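Local coordinates for vesicular integral-membrane protein VIP36 (PDB 2DUR) that binds high-mannose glycans through its calcium-dependent lumenal lectin domain and helps sort and transport the glycoproteins that carry them in the early secretory pathway, at residues A[62-76]-A[158-172]. Residues are numbered along the deposited sequence; the frame is centred on the assembly and turned at random.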
ATOM      1  N   LYS A  62      11.908  -5.706 -11.695  1.00 21.94           N
ATOM      2  CA  LYS A  62      10.773  -6.425 -12.265  1.00 23.01           C
ATOM      3  C   LYS A  62      10.112  -7.363 -11.264  1.00 22.33           C
ATOM      4  O   LYS A  62       8.910  -7.630 -11.342  1.00 24.75           O
ATOM      5  CB  LYS A  62      11.213  -7.234 -13.486  1.00 22.38           C
ATOM      6  CG  LYS A  62      11.769  -6.410 -14.626  1.00 24.63           C
ATOM      7  CD  LYS A  62      12.292  -7.365 -15.704  1.00 26.72           C
ATOM      8  CE  LYS A  62      12.961  -6.626 -16.834  1.00 30.07           C
ATOM      9  NZ  LYS A  62      14.236  -5.991 -16.410  1.00 32.35           N
ATOM     10  N   ASP A  63      10.886  -7.883 -10.323  1.00 21.34           N
ATOM     11  CA  ASP A  63      10.375  -8.862  -9.371  1.00 21.03           C
ATOM     12  C   ASP A  63      10.729  -8.433  -7.957  1.00 20.71           C
ATOM     13  O   ASP A  63      11.915  -8.326  -7.606  1.00 20.40           O
ATOM     14  CB  ASP A  63      10.957 -10.256  -9.660  1.00 21.63           C
ATOM     15  CG  ASP A  63      10.881 -10.603 -11.123  1.00 21.46           C
ATOM     16  OD1 ASP A  63       9.838 -11.116 -11.550  1.00 22.23           O
ATOM     17  OD2 ASP A  63      11.870 -10.333 -11.843  1.00 23.05           O
ATOM     18  N   TRP A  64       9.702  -8.170  -7.150  1.00 19.86           N
ATOM     19  CA  TRP A  64       9.942  -7.587  -5.835  1.00 19.02           C
ATOM     20  C   TRP A  64       8.938  -8.026  -4.793  1.00 18.67           C
ATOM     21  O   TRP A  64       7.854  -8.553  -5.108  1.00 17.13           O
ATOM     22  CB  TRP A  64       9.998  -6.059  -5.926  1.00 19.57           C
ATOM     23  CG  TRP A  64       8.857  -5.411  -6.682  1.00 18.61           C
ATOM     24  CD1 TRP A  64       8.878  -4.980  -7.968  1.00 18.82           C
ATOM     25  CD2 TRP A  64       7.541  -5.119  -6.180  1.00 18.51           C
ATOM     26  NE1 TRP A  64       7.672  -4.422  -8.312  1.00 19.47           N
ATOM     27  CE2 TRP A  64       6.830  -4.488  -7.231  1.00 18.11           C
ATOM     28  CE3 TRP A  64       6.907  -5.305  -4.948  1.00 16.41           C
ATOM     29  CZ2 TRP A  64       5.496  -4.060  -7.089  1.00 18.61           C
ATOM     30  CZ3 TRP A  64       5.566  -4.895  -4.800  1.00 18.52           C
ATOM     31  CH2 TRP A  64       4.889  -4.267  -5.865  1.00 17.72           C
ATOM     32  N   GLU A  65       9.309  -7.827  -3.530  1.00 17.65           N
ATOM     33  CA  GLU A  65       8.391  -8.122  -2.456  1.00 17.94           C
ATOM     34  C   GLU A  65       8.576  -7.057  -1.408  1.00 18.53           C
ATOM     35  O   GLU A  65       9.702  -6.855  -0.930  1.00 18.99           O
ATOM     36  CB  GLU A  65       8.651  -9.509  -1.848  1.00 18.04           C
ATOM     37  CG  GLU A  65       7.648  -9.899  -0.774  1.00 19.14           C
ATOM     38  CD  GLU A  65       7.738 -11.379  -0.389  1.00 21.83           C
ATOM     39  OE1 GLU A  65       7.801 -11.692   0.816  1.00 26.53           O
ATOM     40  OE2 GLU A  65       7.759 -12.236  -1.308  1.00 26.84           O
ATOM     41  N   MET A  66       7.483  -6.361  -1.094  1.00 17.91           N
ATOM     42  CA  MET A  66       7.485  -5.303  -0.067  1.00 17.85           C
ATOM     43  C   MET A  66       6.875  -5.808   1.236  1.00 18.07           C
ATOM     44  O   MET A  66       5.778  -6.358   1.255  1.00 18.78           O
ATOM     45  CB  MET A  66       6.670  -4.086  -0.567  1.00 17.50           C
ATOM     46  CG  MET A  66       6.619  -2.923   0.457  1.00 19.53           C
ATOM     47  SD  MET A  66       8.194  -2.042   0.567  1.00 20.10           S
ATOM     48  CE  MET A  66       8.048  -0.823  -0.740  1.00 20.54           C
ATOM     49  N   HIS A  67       7.597  -5.643   2.348  1.00 19.07           N
ATOM     50  CA  HIS A  67       7.046  -5.975   3.642  1.00 18.72           C
ATOM     51  C   HIS A  67       6.770  -4.703   4.414  1.00 18.75           C
ATOM     52  O   HIS A  67       7.649  -3.863   4.567  1.00 19.28           O
ATOM     53  CB  HIS A  67       8.027  -6.806   4.466  1.00 19.11           C
ATOM     54  CG  HIS A  67       8.311  -8.144   3.876  1.00 20.44           C
ATOM     55  ND1 HIS A  67       9.236  -9.012   4.419  1.00 22.64           N
ATOM     56  CD2 HIS A  67       7.803  -8.761   2.783  1.00 22.69           C
ATOM     57  CE1 HIS A  67       9.280 -10.110   3.682  1.00 22.59           C
ATOM     58  NE2 HIS A  67       8.421  -9.986   2.687  1.00 21.91           N
ATOM     59  N   VAL A  68       5.556  -4.565   4.902  1.00 18.24           N
ATOM     60  CA  VAL A  68       5.178  -3.322   5.605  1.00 18.22           C
ATOM     61  C   VAL A  68       4.814  -3.657   7.022  1.00 18.37           C
ATOM     62  O   VAL A  68       3.904  -4.428   7.269  1.00 18.56           O
ATOM     63  CB  VAL A  68       3.975  -2.614   4.886  1.00 18.28           C
ATOM     64  CG1 VAL A  68       3.632  -1.284   5.571  1.00 19.31           C
ATOM     65  CG2 VAL A  68       4.311  -2.384   3.441  1.00 18.28           C
ATOM     66  N   HIS A  69       5.546  -3.075   7.971  1.00 18.19           N
ATOM     67  CA  HIS A  69       5.158  -3.156   9.352  1.00 17.99           C
ATOM     68  C   HIS A  69       4.371  -1.864   9.643  1.00 18.29           C
ATOM     69  O   HIS A  69       4.936  -0.770   9.575  1.00 18.66           O
ATOM     70  CB  HIS A  69       6.426  -3.238  10.210  1.00 19.68           C
ATOM     71  CG  HIS A  69       6.163  -3.258  11.679  1.00 20.18           C
ATOM     72  ND1 HIS A  69       7.177  -3.159  12.607  1.00 24.02           N
ATOM     73  CD2 HIS A  69       5.013  -3.350  12.383  1.00 22.38           C
ATOM     74  CE1 HIS A  69       6.662  -3.207  13.821  1.00 23.78           C
ATOM     75  NE2 HIS A  69       5.353  -3.320  13.718  1.00 24.74           N
ATOM     76  N   PHE A  70       3.083  -2.033   9.896  1.00 17.60           N
ATOM     77  CA  PHE A  70       2.167  -0.892  10.075  1.00 18.21           C
ATOM     78  C   PHE A  70       1.437  -1.049  11.390  1.00 18.33           C
ATOM     79  O   PHE A  70       1.462  -2.108  12.016  1.00 19.09           O
ATOM     80  CB  PHE A  70       1.173  -0.831   8.899  1.00 18.03           C
ATOM     81  CG  PHE A  70       0.187  -1.969   8.879  1.00 15.44           C
ATOM     82  CD1 PHE A  70       0.542  -3.195   8.278  1.00 16.88           C
ATOM     83  CD2 PHE A  70      -1.073  -1.859   9.484  1.00 17.49           C
ATOM     84  CE1 PHE A  70      -0.361  -4.282   8.293  1.00 15.39           C
ATOM     85  CE2 PHE A  70      -1.992  -2.928   9.481  1.00 18.35           C
ATOM     86  CZ  PHE A  70      -1.620  -4.169   8.888  1.00 16.94           C
ATOM     87  N   LYS A  71       0.765   0.011  11.833  1.00 17.50           N
ATOM     88  CA  LYS A  71      -0.099  -0.106  12.990  1.00 18.45           C
ATOM     89  C   LYS A  71      -1.289   0.824  12.816  1.00 18.98           C
ATOM     90  O   LYS A  71      -1.097   2.025  12.630  1.00 20.18           O
ATOM     91  CB  LYS A  71       0.655   0.241  14.279  1.00 19.01           C
ATOM     92  CG  LYS A  71      -0.067  -0.228  15.492  1.00 19.89           C
ATOM     93  CD  LYS A  71       0.685   0.142  16.770  1.00 24.07           C
ATOM     94  CE  LYS A  71      -0.203  -0.089  17.984  1.00 28.47           C
ATOM     95  NZ  LYS A  71      -0.450  -1.542  18.285  1.00 34.93           N
ATOM     96  N   VAL A  72      -2.484   0.256  12.844  1.00 19.34           N
ATOM     97  CA  VAL A  72      -3.711   1.045  12.835  1.00 20.06           C
ATOM     98  C   VAL A  72      -4.362   0.903  14.191  1.00 20.74           C
ATOM     99  O   VAL A  72      -4.708  -0.202  14.628  1.00 21.01           O
ATOM    100  CB  VAL A  72      -4.681   0.615  11.712  1.00 19.85           C
ATOM    101  CG1 VAL A  72      -5.957   1.466  11.763  1.00 20.96           C
ATOM    102  CG2 VAL A  72      -3.964   0.746  10.357  1.00 19.70           C
ATOM    103  N   HIS A  73      -4.544   2.032  14.864  1.00 20.16           N
ATOM    104  CA  HIS A  73      -5.039   1.983  16.227  1.00 20.55           C
ATOM    105  C   HIS A  73      -5.679   3.300  16.623  1.00 20.50           C
ATOM    106  O   HIS A  73      -5.252   4.341  16.178  1.00 19.63           O
ATOM    107  CB  HIS A  73      -3.886   1.630  17.188  1.00 20.24           C
ATOM    108  CG  HIS A  73      -2.722   2.568  17.125  1.00 20.48           C
ATOM    109  ND1 HIS A  73      -2.373   3.371  18.191  1.00 21.04           N
ATOM    110  CD2 HIS A  73      -1.844   2.857  16.132  1.00 20.05           C
ATOM    111  CE1 HIS A  73      -1.312   4.089  17.866  1.00 22.35           C
ATOM    112  NE2 HIS A  73      -0.964   3.788  16.626  1.00 23.16           N
ATOM    113  N   GLY A  74      -6.706   3.238  17.453  1.00 21.70           N
ATOM    114  CA  GLY A  74      -7.314   4.470  17.943  1.00 23.17           C
ATOM    115  C   GLY A  74      -8.362   4.181  18.980  1.00 24.13           C
ATOM    116  O   GLY A  74      -8.577   3.030  19.366  1.00 24.64           O
ATOM    117  N   THR A  75      -9.032   5.237  19.424  1.00 25.04           N
ATOM    118  CA  THR A  75      -9.916   5.130  20.576  1.00 26.08           C
ATOM    119  C   THR A  75     -11.407   5.261  20.264  1.00 26.32           C
ATOM    120  O   THR A  75     -12.232   5.236  21.182  1.00 25.21           O
ATOM    121  CB  THR A  75      -9.532   6.148  21.654  1.00 25.77           C
ATOM    122  OG1 THR A  75      -9.670   7.468  21.118  1.00 29.50           O
ATOM    123  CG2 THR A  75      -8.095   5.932  22.123  1.00 28.26           C
ATOM    124  N   GLY A  76     -11.758   5.413  18.976  1.00 26.36           N
ATOM    125  CA  GLY A  76     -13.160   5.493  18.590  1.00 27.66           C
ATOM    126  C   GLY A  76     -13.925   4.286  19.088  1.00 28.73           C
ATOM    127  O   GLY A  76     -13.443   3.155  18.976  1.00 29.07           O
ATOM    128  N   PHE A 158      -6.886  -6.311  11.496  1.00 22.85           N
ATOM    129  CA  PHE A 158      -5.587  -5.701  11.762  1.00 23.28           C
ATOM    130  C   PHE A 158      -5.600  -4.516  12.724  1.00 23.71           C
ATOM    131  O   PHE A 158      -4.539  -3.986  13.045  1.00 25.26           O
ATOM    132  CB  PHE A 158      -4.847  -5.337  10.470  1.00 23.39           C
ATOM    133  CG  PHE A 158      -5.594  -4.381   9.582  1.00 22.67           C
ATOM    134  CD1 PHE A 158      -6.191  -4.834   8.421  1.00 22.03           C
ATOM    135  CD2 PHE A 158      -5.652  -3.014   9.889  1.00 22.99           C
ATOM    136  CE1 PHE A 158      -6.884  -3.942   7.564  1.00 22.66           C
ATOM    137  CE2 PHE A 158      -6.327  -2.123   9.045  1.00 23.37           C
ATOM    138  CZ  PHE A 158      -6.934  -2.577   7.898  1.00 23.44           C
ATOM    139  N   ARG A 159      -6.774  -4.109  13.190  1.00 23.51           N
ATOM    140  CA  ARG A 159      -6.867  -2.910  14.005  1.00 24.36           C
ATOM    141  C   ARG A 159      -6.741  -3.203  15.495  1.00 24.17           C
ATOM    142  O   ARG A 159      -7.329  -4.174  15.994  1.00 24.14           O
ATOM    143  CB  ARG A 159      -8.190  -2.209  13.727  1.00 24.80           C
ATOM    144  CG  ARG A 159      -8.192  -0.815  14.160  1.00 27.34           C
ATOM    145  CD  ARG A 159      -9.413  -0.094  13.612  1.00 27.23           C
ATOM    146  NE  ARG A 159      -9.643   1.047  14.467  1.00 29.35           N
ATOM    147  CZ  ARG A 159     -10.214   0.996  15.662  1.00 29.97           C
ATOM    148  NH1 ARG A 159     -10.658  -0.162  16.153  1.00 34.30           N
ATOM    149  NH2 ARG A 159     -10.341   2.103  16.363  1.00 30.25           N
ATOM    150  N   ASN A 160      -5.977  -2.367  16.189  1.00 24.23           N
ATOM    151  CA  ASN A 160      -5.938  -2.396  17.656  1.00 24.58           C
ATOM    152  C   ASN A 160      -5.469  -3.747  18.178  1.00 25.03           C
ATOM    153  O   ASN A 160      -6.021  -4.251  19.172  1.00 25.92           O
ATOM    154  CB  ASN A 160      -7.320  -2.068  18.251  1.00 24.92           C
ATOM    155  CG  ASN A 160      -7.575  -0.560  18.374  1.00 25.24           C
ATOM    156  OD1 ASN A 160      -6.670   0.251  18.216  1.00 26.18           O
ATOM    157  ND2 ASN A 160      -8.812  -0.193  18.673  1.00 28.71           N
ATOM    158  N   ARG A 161      -4.472  -4.325  17.517  1.00 24.72           N
ATOM    159  CA  ARG A 161      -3.897  -5.593  17.973  1.00 25.93           C
ATOM    160  C   ARG A 161      -2.828  -5.387  19.054  1.00 26.27           C
ATOM    161  O   ARG A 161      -2.147  -4.369  19.078  1.00 26.25           O
ATOM    162  CB  ARG A 161      -3.322  -6.377  16.786  1.00 25.28           C
ATOM    163  CG  ARG A 161      -4.304  -6.596  15.623  1.00 25.46           C
ATOM    164  CD  ARG A 161      -5.605  -7.288  16.047  1.00 25.67           C
ATOM    165  NE  ARG A 161      -5.342  -8.593  16.673  1.00 27.81           N
ATOM    166  CZ  ARG A 161      -5.384  -9.773  16.042  1.00 27.81           C
ATOM    167  NH1 ARG A 161      -5.704  -9.867  14.747  1.00 25.54           N
ATOM    168  NH2 ARG A 161      -5.112 -10.888  16.717  1.00 26.26           N
ATOM    169  N   ASP A 162      -2.641  -6.391  19.915  1.00 28.33           N
ATOM    170  CA  ASP A 162      -1.651  -6.288  21.006  1.00 29.07           C
ATOM    171  C   ASP A 162      -0.223  -6.704  20.650  1.00 28.77           C
ATOM    172  O   ASP A 162       0.645  -6.812  21.529  1.00 29.44           O
ATOM    173  CB  ASP A 162      -2.137  -7.051  22.231  1.00 30.71           C
ATOM    174  CG  ASP A 162      -3.398  -6.448  22.822  1.00 33.84           C
ATOM    175  OD1 ASP A 162      -3.594  -5.215  22.686  1.00 39.27           O
ATOM    176  OD2 ASP A 162      -4.196  -7.207  23.420  1.00 39.63           O
ATOM    177  N   HIS A 163       0.025  -6.914  19.363  1.00 26.65           N
ATOM    178  CA  HIS A 163       1.303  -7.377  18.860  1.00 25.88           C
ATOM    179  C   HIS A 163       1.483  -6.766  17.477  1.00 25.23           C
ATOM    180  O   HIS A 163       0.508  -6.244  16.906  1.00 25.50           O
ATOM    181  CB  HIS A 163       1.290  -8.915  18.765  1.00 25.44           C
ATOM    182  CG  HIS A 163       0.041  -9.468  18.147  1.00 25.25           C
ATOM    183  ND1 HIS A 163      -0.970 -10.039  18.887  1.00 25.17           N
ATOM    184  CD2 HIS A 163      -0.368  -9.520  16.853  1.00 24.10           C
ATOM    185  CE1 HIS A 163      -1.945 -10.423  18.085  1.00 26.71           C
ATOM    186  NE2 HIS A 163      -1.605 -10.119  16.842  1.00 24.24           N
ATOM    187  N   ASP A 164       2.698  -6.832  16.944  1.00 25.10           N
ATOM    188  CA  ASP A 164       3.003  -6.240  15.634  1.00 24.45           C
ATOM    189  C   ASP A 164       2.168  -6.856  14.509  1.00 23.86           C
ATOM    190  O   ASP A 164       1.860  -8.047  14.531  1.00 23.80           O
ATOM    191  CB  ASP A 164       4.495  -6.333  15.318  1.00 25.36           C
ATOM    192  CG  ASP A 164       5.352  -5.514  16.265  1.00 27.37           C
ATOM    193  OD1 ASP A 164       4.845  -4.556  16.877  1.00 28.70           O
ATOM    194  OD2 ASP A 164       6.555  -5.827  16.367  1.00 33.18           O
ATOM    195  N   THR A 165       1.790  -6.008  13.550  1.00 21.80           N
ATOM    196  CA  THR A 165       1.015  -6.409  12.368  1.00 20.60           C
ATOM    197  C   THR A 165       1.799  -6.050  11.105  1.00 19.63           C
ATOM    198  O   THR A 165       2.371  -4.941  10.976  1.00 18.96           O
ATOM    199  CB  THR A 165      -0.375  -5.710  12.336  1.00 20.58           C
ATOM    200  OG1 THR A 165      -0.200  -4.287  12.503  1.00 19.18           O
ATOM    201  CG2 THR A 165      -1.289  -6.258  13.415  1.00 21.28           C
ATOM    202  N   PHE A 166       1.837  -7.000  10.166  1.00 18.42           N
ATOM    203  CA  PHE A 166       2.627  -6.844   8.941  1.00 17.49           C
ATOM    204  C   PHE A 166       1.827  -7.237   7.719  1.00 17.94           C
ATOM    205  O   PHE A 166       0.895  -8.069   7.802  1.00 18.29           O
ATOM    206  CB  PHE A 166       3.877  -7.747   8.938  1.00 17.83           C
ATOM    207  CG  PHE A 166       4.758  -7.583  10.134  1.00 18.31           C
ATOM    208  CD1 PHE A 166       4.488  -8.307  11.303  1.00 20.08           C
ATOM    209  CD2 PHE A 166       5.897  -6.792  10.058  1.00 20.26           C
ATOM    210  CE1 PHE A 166       5.314  -8.185  12.428  1.00 20.92           C
ATOM    211  CE2 PHE A 166       6.732  -6.652  11.191  1.00 21.79           C
ATOM    212  CZ  PHE A 166       6.428  -7.368  12.366  1.00 18.56           C
ATOM    213  N   LEU A 167       2.208  -6.622   6.594  1.00 18.16           N
ATOM    214  CA  LEU A 167       1.666  -6.978   5.260  1.00 18.16           C
ATOM    215  C   LEU A 167       2.799  -7.289   4.311  1.00 18.18           C
ATOM    216  O   LEU A 167       3.842  -6.664   4.368  1.00 18.07           O
ATOM    217  CB  LEU A 167       0.840  -5.795   4.702  1.00 18.44           C
ATOM    218  CG  LEU A 167      -0.149  -6.160   3.593  1.00 21.65           C
ATOM    219  CD1 LEU A 167      -1.333  -6.812   4.218  1.00 21.80           C
ATOM    220  CD2 LEU A 167      -0.566  -4.894   2.865  1.00 23.92           C
ATOM    221  N   ALA A 168       2.603  -8.268   3.424  1.00 17.98           N
ATOM    222  CA  ALA A 168       3.553  -8.504   2.356  1.00 17.00           C
ATOM    223  C   ALA A 168       2.844  -8.361   1.016  1.00 16.95           C
ATOM    224  O   ALA A 168       1.719  -8.836   0.859  1.00 17.77           O
ATOM    225  CB  ALA A 168       4.172  -9.891   2.488  1.00 18.11           C
ATOM    226  N   VAL A 169       3.499  -7.667   0.090  1.00 16.38           N
ATOM    227  CA  VAL A 169       3.001  -7.526  -1.285  1.00 16.49           C
ATOM    228  C   VAL A 169       4.109  -7.987  -2.200  1.00 16.69           C
ATOM    229  O   VAL A 169       5.176  -7.388  -2.243  1.00 17.90           O
ATOM    230  CB  VAL A 169       2.630  -6.057  -1.615  1.00 16.24           C
ATOM    231  CG1 VAL A 169       2.110  -5.974  -3.051  1.00 16.58           C
ATOM    232  CG2 VAL A 169       1.572  -5.507  -0.610  1.00 16.32           C
ATOM    233  N   ARG A 170       3.837  -9.040  -2.956  1.00 16.82           N
ATOM    234  CA  ARG A 170       4.828  -9.657  -3.841  1.00 17.67           C
ATOM    235  C   ARG A 170       4.347  -9.504  -5.275  1.00 17.10           C
ATOM    236  O   ARG A 170       3.189  -9.772  -5.567  1.00 16.58           O
ATOM    237  CB  ARG A 170       4.991 -11.149  -3.522  1.00 18.70           C
ATOM    238  CG  ARG A 170       6.088 -11.839  -4.353  1.00 19.84           C
ATOM    239  CD  ARG A 170       6.099 -13.359  -4.068  1.00 20.87           C
ATOM    240  NE  ARG A 170       7.109 -14.069  -4.869  1.00 27.87           N
ATOM    241  CZ  ARG A 170       6.934 -14.572  -6.100  1.00 30.16           C
ATOM    242  NH1 ARG A 170       5.754 -14.505  -6.741  1.00 26.75           N
ATOM    243  NH2 ARG A 170       7.960 -15.184  -6.696  1.00 29.73           N
ATOM    244  N   TYR A 171       5.237  -9.076  -6.154  1.00 16.04           N
ATOM    245  CA  TYR A 171       4.883  -8.961  -7.546  1.00 16.95           C
ATOM    246  C   TYR A 171       5.998  -9.547  -8.414  1.00 17.23           C
ATOM    247  O   TYR A 171       7.129  -9.100  -8.349  1.00 17.66           O
ATOM    248  CB  TYR A 171       4.608  -7.481  -7.901  1.00 17.28           C
ATOM    249  CG  TYR A 171       4.207  -7.331  -9.351  1.00 16.96           C
ATOM    250  CD1 TYR A 171       3.032  -7.938  -9.832  1.00 17.18           C
ATOM    251  CD2 TYR A 171       5.016  -6.652 -10.253  1.00 18.38           C
ATOM    252  CE1 TYR A 171       2.651  -7.833 -11.184  1.00 17.82           C
ATOM    253  CE2 TYR A 171       4.667  -6.551 -11.615  1.00 18.19           C
ATOM    254  CZ  TYR A 171       3.479  -7.143 -12.068  1.00 18.83           C
ATOM    255  OH  TYR A 171       3.116  -7.047 -13.387  1.00 19.59           O
ATOM    256  N   SER A 172       5.666 -10.550  -9.232  1.00 17.12           N
ATOM    257  CA  SER A 172       6.662 -11.197 -10.081  1.00 17.68           C
ATOM    258  C   SER A 172       5.961 -11.983 -11.171  1.00 17.33           C
ATOM    259  O   SER A 172       5.046 -12.784 -10.871  1.00 17.84           O
ATOM    260  CB  SER A 172       7.534 -12.157  -9.247  1.00 19.06           C
ATOM    261  OG  SER A 172       8.466 -12.857 -10.094  1.00 20.93           O
TER
HETATM  262  O   HOH W   1       1.968  -3.183  14.502  1.00 18.46           O
HETATM  263  O   HOH W   2       3.952  -2.010  15.928  1.00 30.15           O
HETATM  264  O   HOH W   3      -2.677  -2.817  16.056  1.00 24.24           O
HETATM  265  O   HOH W   4       0.027  -3.642  16.245  1.00 27.56           O
HETATM  266  O   HOH W   5      -2.453  -2.627  13.138  1.00 20.78           O
HETATM  267  O   HOH W   6     -10.436   5.520  16.455  1.00 27.32           O
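Trp64 pairs with Tyr171, Met66 with Val169 and Val68 with Leu167 as antiparallel hydrogen-bonded pairs, each closed by two nearly straight N-H...O=C bonds; Val68 N to Leu167 O, for one, spans 2.8 Å. At one end Ser172 OG adds a bond to Asp63 OD1 (2.7 Å), while OD2 of that aspartate is held by His232. Toward the other end the ladder gives way: Thr165 OG1 bonds Phe70 O at 2.8 Å from above the carbonyl plane, and one water links Val72 N, Phe158 O and Thr165 OG1. Beyond that water, Asn160 N bonds Val72 O and Asn160 OD1 accepts Gly74 N (3.1 Å), a side-chain amide standing in for backbone.

These are neighbouring central strands in one sheet of the legume-lectin-like beta sandwich, and the two faces of the ladder differ accordingly. The face bearing Trp64, Val169, Leu167 and Phe70 is largely apolar and turns inward, where Ile111 and Leu113 of the opposing sheet meet it. Tyr171 CB sits over the Trp64 six-membered ring, 3.7 Å from its centroid, a CH-pi contact. With CG lodged between backbone N and carbonyl carbon (chi1 68°), the Phe70 ring swings across to the partner strand; Thr165 OG1 lies over one face of that ring, and the Phe70 edge points at the face of Phe158 in an offset edge-to-face pair, planes at 80°. Phe158, also touching Val72 CG2, lies near the calcium ligand Asp114.

The opposite face, with Glu65, His67, His69, Phe166 and Arg170 partly exposed, accepts polar and charged side chains. Glu65 OE2 rests against the aliphatic part of Arg170, 3.4 Å from CD, without a salt bridge. His67 NE2 donates to Glu65 OE1 in the ring plane (2.6 Å), beside the small Ala168. Phe166 CE2 packs over the His69 ring, and a water joins His69 NE2 to Asp164 OD1.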